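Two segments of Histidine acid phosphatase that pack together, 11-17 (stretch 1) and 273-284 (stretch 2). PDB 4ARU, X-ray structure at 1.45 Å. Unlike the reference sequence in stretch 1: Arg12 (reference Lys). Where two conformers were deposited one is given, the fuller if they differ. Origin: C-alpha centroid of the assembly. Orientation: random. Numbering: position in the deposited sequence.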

# COMPACT_ATOMS: atom_id res chain seq x y z
N GLU A 11 -8.91 -18.05 -12.85
CA GLU A 11 -9.19 -17.46 -14.18
C GLU A 11 -8.40 -16.16 -14.41
O GLU A 11 -8.02 -15.88 -15.53
CB GLU A 11 -10.68 -17.18 -14.35
CG GLU A 11 -11.47 -18.48 -14.47
CD GLU A 11 -12.83 -18.31 -15.07
OE1 GLU A 11 -13.31 -17.16 -15.13
OE2 GLU A 11 -13.40 -19.32 -15.51
N ARG A 12 -8.19 -15.37 -13.38
CA ARG A 12 -7.37 -14.18 -13.50
C ARG A 12 -7.13 -13.52 -12.20
O ARG A 12 -7.77 -13.85 -11.20
CB ARG A 12 -7.95 -13.22 -14.47
CG ARG A 12 -9.38 -12.86 -14.22
CD ARG A 12 -9.81 -12.02 -15.41
NE ARG A 12 -11.20 -11.57 -15.34
CZ ARG A 12 -12.26 -12.26 -15.75
NH1 ARG A 12 -12.13 -13.50 -16.23
NH2 ARG A 12 -13.46 -11.70 -15.64
N VAL A 13 -6.19 -12.59 -12.20
CA VAL A 13 -5.71 -11.93 -10.99
C VAL A 13 -5.63 -10.43 -11.23
O VAL A 13 -5.31 -9.98 -12.36
CB VAL A 13 -4.31 -12.46 -10.62
CG1 VAL A 13 -3.78 -11.81 -9.36
CG2 VAL A 13 -4.37 -13.96 -10.42
N VAL A 14 -5.88 -9.68 -10.17
CA VAL A 14 -5.66 -8.24 -10.15
C VAL A 14 -4.81 -7.95 -8.92
O VAL A 14 -5.19 -8.30 -7.79
CB VAL A 14 -6.96 -7.44 -10.08
CG1 VAL A 14 -6.64 -5.94 -10.09
CG2 VAL A 14 -7.93 -7.87 -11.14
N ILE A 15 -3.66 -7.33 -9.12
CA ILE A 15 -2.71 -7.06 -8.10
C ILE A 15 -2.60 -5.56 -7.89
O ILE A 15 -2.31 -4.85 -8.85
CB ILE A 15 -1.33 -7.59 -8.51
CG1 ILE A 15 -1.44 -9.10 -8.83
CG2 ILE A 15 -0.29 -7.32 -7.45
CD1 ILE A 15 -0.17 -9.72 -9.36
N LEU A 16 -2.88 -5.08 -6.69
CA LEU A 16 -2.72 -3.66 -6.35
C LEU A 16 -1.50 -3.61 -5.45
O LEU A 16 -1.52 -4.03 -4.29
CB LEU A 16 -3.98 -3.10 -5.65
CG LEU A 16 -3.76 -1.68 -5.15
CD1 LEU A 16 -3.50 -0.69 -6.29
CD2 LEU A 16 -4.95 -1.20 -4.36
N SER A 17 -0.39 -3.16 -6.03
CA SER A 17 0.90 -3.20 -5.39
C SER A 17 1.36 -1.83 -4.95
O SER A 17 1.25 -0.88 -5.72
CB SER A 17 1.95 -3.73 -6.36
OG SER A 17 3.18 -3.96 -5.72
N PRO A 273 -12.40 4.91 -7.58
CA PRO A 273 -11.96 4.45 -8.90
C PRO A 273 -11.22 3.15 -8.88
O PRO A 273 -11.46 2.28 -9.76
CB PRO A 273 -11.09 5.63 -9.38
CG PRO A 273 -11.81 6.82 -8.78
CD PRO A 273 -12.15 6.34 -7.37
N LEU A 274 -10.34 2.95 -7.94
CA LEU A 274 -9.59 1.72 -7.91
C LEU A 274 -10.47 0.54 -7.60
O LEU A 274 -10.33 -0.54 -8.20
CB LEU A 274 -8.40 1.80 -6.94
CG LEU A 274 -7.08 2.38 -7.45
CD1 LEU A 274 -6.14 2.63 -6.28
CD2 LEU A 274 -6.48 1.42 -8.46
N LEU A 275 -11.35 0.69 -6.62
CA LEU A 275 -12.19 -0.46 -6.27
C LEU A 275 -13.10 -0.81 -7.44
O LEU A 275 -13.29 -2.01 -7.74
CB LEU A 275 -13.00 -0.21 -4.99
CG LEU A 275 -13.72 -1.47 -4.46
CD1 LEU A 275 -12.74 -2.52 -4.06
CD2 LEU A 275 -14.59 -1.08 -3.27
N GLN A 276 -13.66 0.18 -8.13
CA GLN A 276 -14.48 -0.13 -9.28
C GLN A 276 -13.67 -0.85 -10.36
O GLN A 276 -14.15 -1.80 -11.00
CB GLN A 276 -15.09 1.17 -9.86
CG GLN A 276 -16.21 1.01 -10.85
CD GLN A 276 -17.57 0.92 -10.20
OE1 GLN A 276 -17.73 0.73 -8.95
NE2 GLN A 276 -18.56 1.08 -11.02
N THR A 277 -12.46 -0.37 -10.62
CA THR A 277 -11.57 -0.97 -11.61
C THR A 277 -11.24 -2.43 -11.28
O THR A 277 -11.31 -3.32 -12.13
CB THR A 277 -10.31 -0.12 -11.74
OG1 THR A 277 -10.70 1.15 -12.27
CG2 THR A 277 -9.30 -0.69 -12.71
N ILE A 278 -10.90 -2.66 -10.02
CA ILE A 278 -10.58 -4.01 -9.55
C ILE A 278 -11.78 -4.94 -9.70
O ILE A 278 -11.70 -6.05 -10.27
CB ILE A 278 -10.11 -3.97 -8.07
CG1 ILE A 278 -8.74 -3.31 -8.00
CG2 ILE A 278 -10.06 -5.38 -7.48
CD1 ILE A 278 -8.30 -2.86 -6.64
N ALA A 279 -12.94 -4.48 -9.22
CA ALA A 279 -14.15 -5.28 -9.33
C ALA A 279 -14.50 -5.60 -10.78
O ALA A 279 -14.83 -6.74 -11.14
CB ALA A 279 -15.31 -4.55 -8.66
N HIS A 280 -14.49 -4.60 -11.63
CA HIS A 280 -14.75 -4.79 -13.03
C HIS A 280 -13.78 -5.82 -13.65
O HIS A 280 -14.19 -6.72 -14.39
CB HIS A 280 -14.62 -3.46 -13.76
CG HIS A 280 -14.85 -3.59 -15.22
ND1 HIS A 280 -13.84 -3.81 -16.11
CD2 HIS A 280 -15.99 -3.60 -15.94
CE1 HIS A 280 -14.33 -3.94 -17.33
NE2 HIS A 280 -15.64 -3.79 -17.26
N ALA A 281 -12.52 -5.74 -13.26
CA ALA A 281 -11.48 -6.64 -13.82
C ALA A 281 -11.72 -8.07 -13.34
O ALA A 281 -11.36 -9.02 -14.04
CB ALA A 281 -10.11 -6.21 -13.43
N LEU A 282 -12.37 -8.23 -12.18
CA LEU A 282 -12.67 -9.56 -11.63
C LEU A 282 -13.95 -10.15 -12.19
O LEU A 282 -14.25 -11.32 -11.93
CB LEU A 282 -12.74 -9.49 -10.11
CG LEU A 282 -11.45 -9.17 -9.39
CD1 LEU A 282 -11.70 -8.75 -7.94
CD2 LEU A 282 -10.51 -10.35 -9.40
N GLY A 283 -14.70 -9.33 -12.90
CA GLY A 283 -15.92 -9.78 -13.58
C GLY A 283 -17.24 -9.17 -13.11
O GLY A 283 -18.28 -9.57 -13.60
N SER A 284 -17.20 -8.18 -12.21
CA SER A 284 -18.42 -7.50 -11.80
C SER A 284 -19.03 -6.77 -12.95
O SER A 284 -18.31 -6.15 -13.74
CB SER A 284 -18.18 -6.51 -10.66
OG SER A 284 -17.51 -7.10 -9.58
O HOH W 1 -13.52 -8.87 -16.24

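A β-strand, residues 11-17, packs against a helix, residues 273-282, that runs nearly antiparallel to it. Their axes make an angle of 166° and approach to 8.5 Å. The contact buries 393 Å², counting both sides. It is mostly apolar, with one direct hydrogen bond near the C-terminal end of the helix.

Arg12, Val14 and Leu16 point their CA-to-CB bonds toward the helix, while Val13 and Ile15 point away and make no contact with it. Because the two segments run in opposite senses, Arg12 lies by the last helical turn, Val14 by Ile278 and Ala281, and Leu16 by Leu274.

Val14 is the centre of the apolar contact. Its chi1 is t, and both methyls are used. Val14 CG1 lies 4.0 Å from CG1 of Ile278. Val14 CG2 lies 3.6 Å from CB of Ala281 and 4.0 Å from CD2 of Leu282. A compact branched residue suits this place, since its two methyls meet three neighbours. Ala281 suits its place too: its CB points sideways, its methyl packs on Val14, and its carbonyl stays open to Arg12 NE.

Ile278 and Leu282 reach the strand by their conformations. The CB of Ile278 points sideways, but chi1 m and chi2 t bring the end of the chain nearer. Ile278 CD1 comes within 4.4 Å of CD2 of Leu16. The CB of Leu282 points away, yet the same pair of wells, m and t, turns the end of its chain back, so that CD2 meets Val14. Leu16 is t at chi1 and p at chi2. Leu16 CD1 lies 4.2 Å from CD1 of Leu274, which points toward the strand with chi1 at -86° and chi2 t. These buried aliphatic chains have no polar groups to satisfy.

Arg12, a lysine in the reference sequence, makes the polar contact. Its chi1 is p, and chi2 and chi3 are both t, so the chain is extended from CB to NE. Arg12 NE donates a hydrogen bond to O of Ala281, at 2.9 Å and 168°. The acceptor lies at the guanidinium edge, near its plane. Chi4 of -86° turns the guanidinium plane across the line of the chain, and in that setting NE faces Ala281 O. A water extends the link: it accepts a weak bond from Arg12 NH2 at 2.9 Å, donates to His280 O at 2.9 Å, and donates a weak bond to Ala281 O at 3.1 Å. The aliphatic part of Arg12 spans the gap while its charged end bonds directly to the carbonyl of Ala281 and reaches that of His280 through the water.

Gly283 is the first residue to leave helical phi/psi, with a phi of 117° in a Schellman motif: Ser284 N bonds back to Ala279 O at 3.0 Å, and Gly283 N to His280 O at 3.0 Å. A CB here would be jammed against the carbonyl O of Leu282, which by itself calls for glycine.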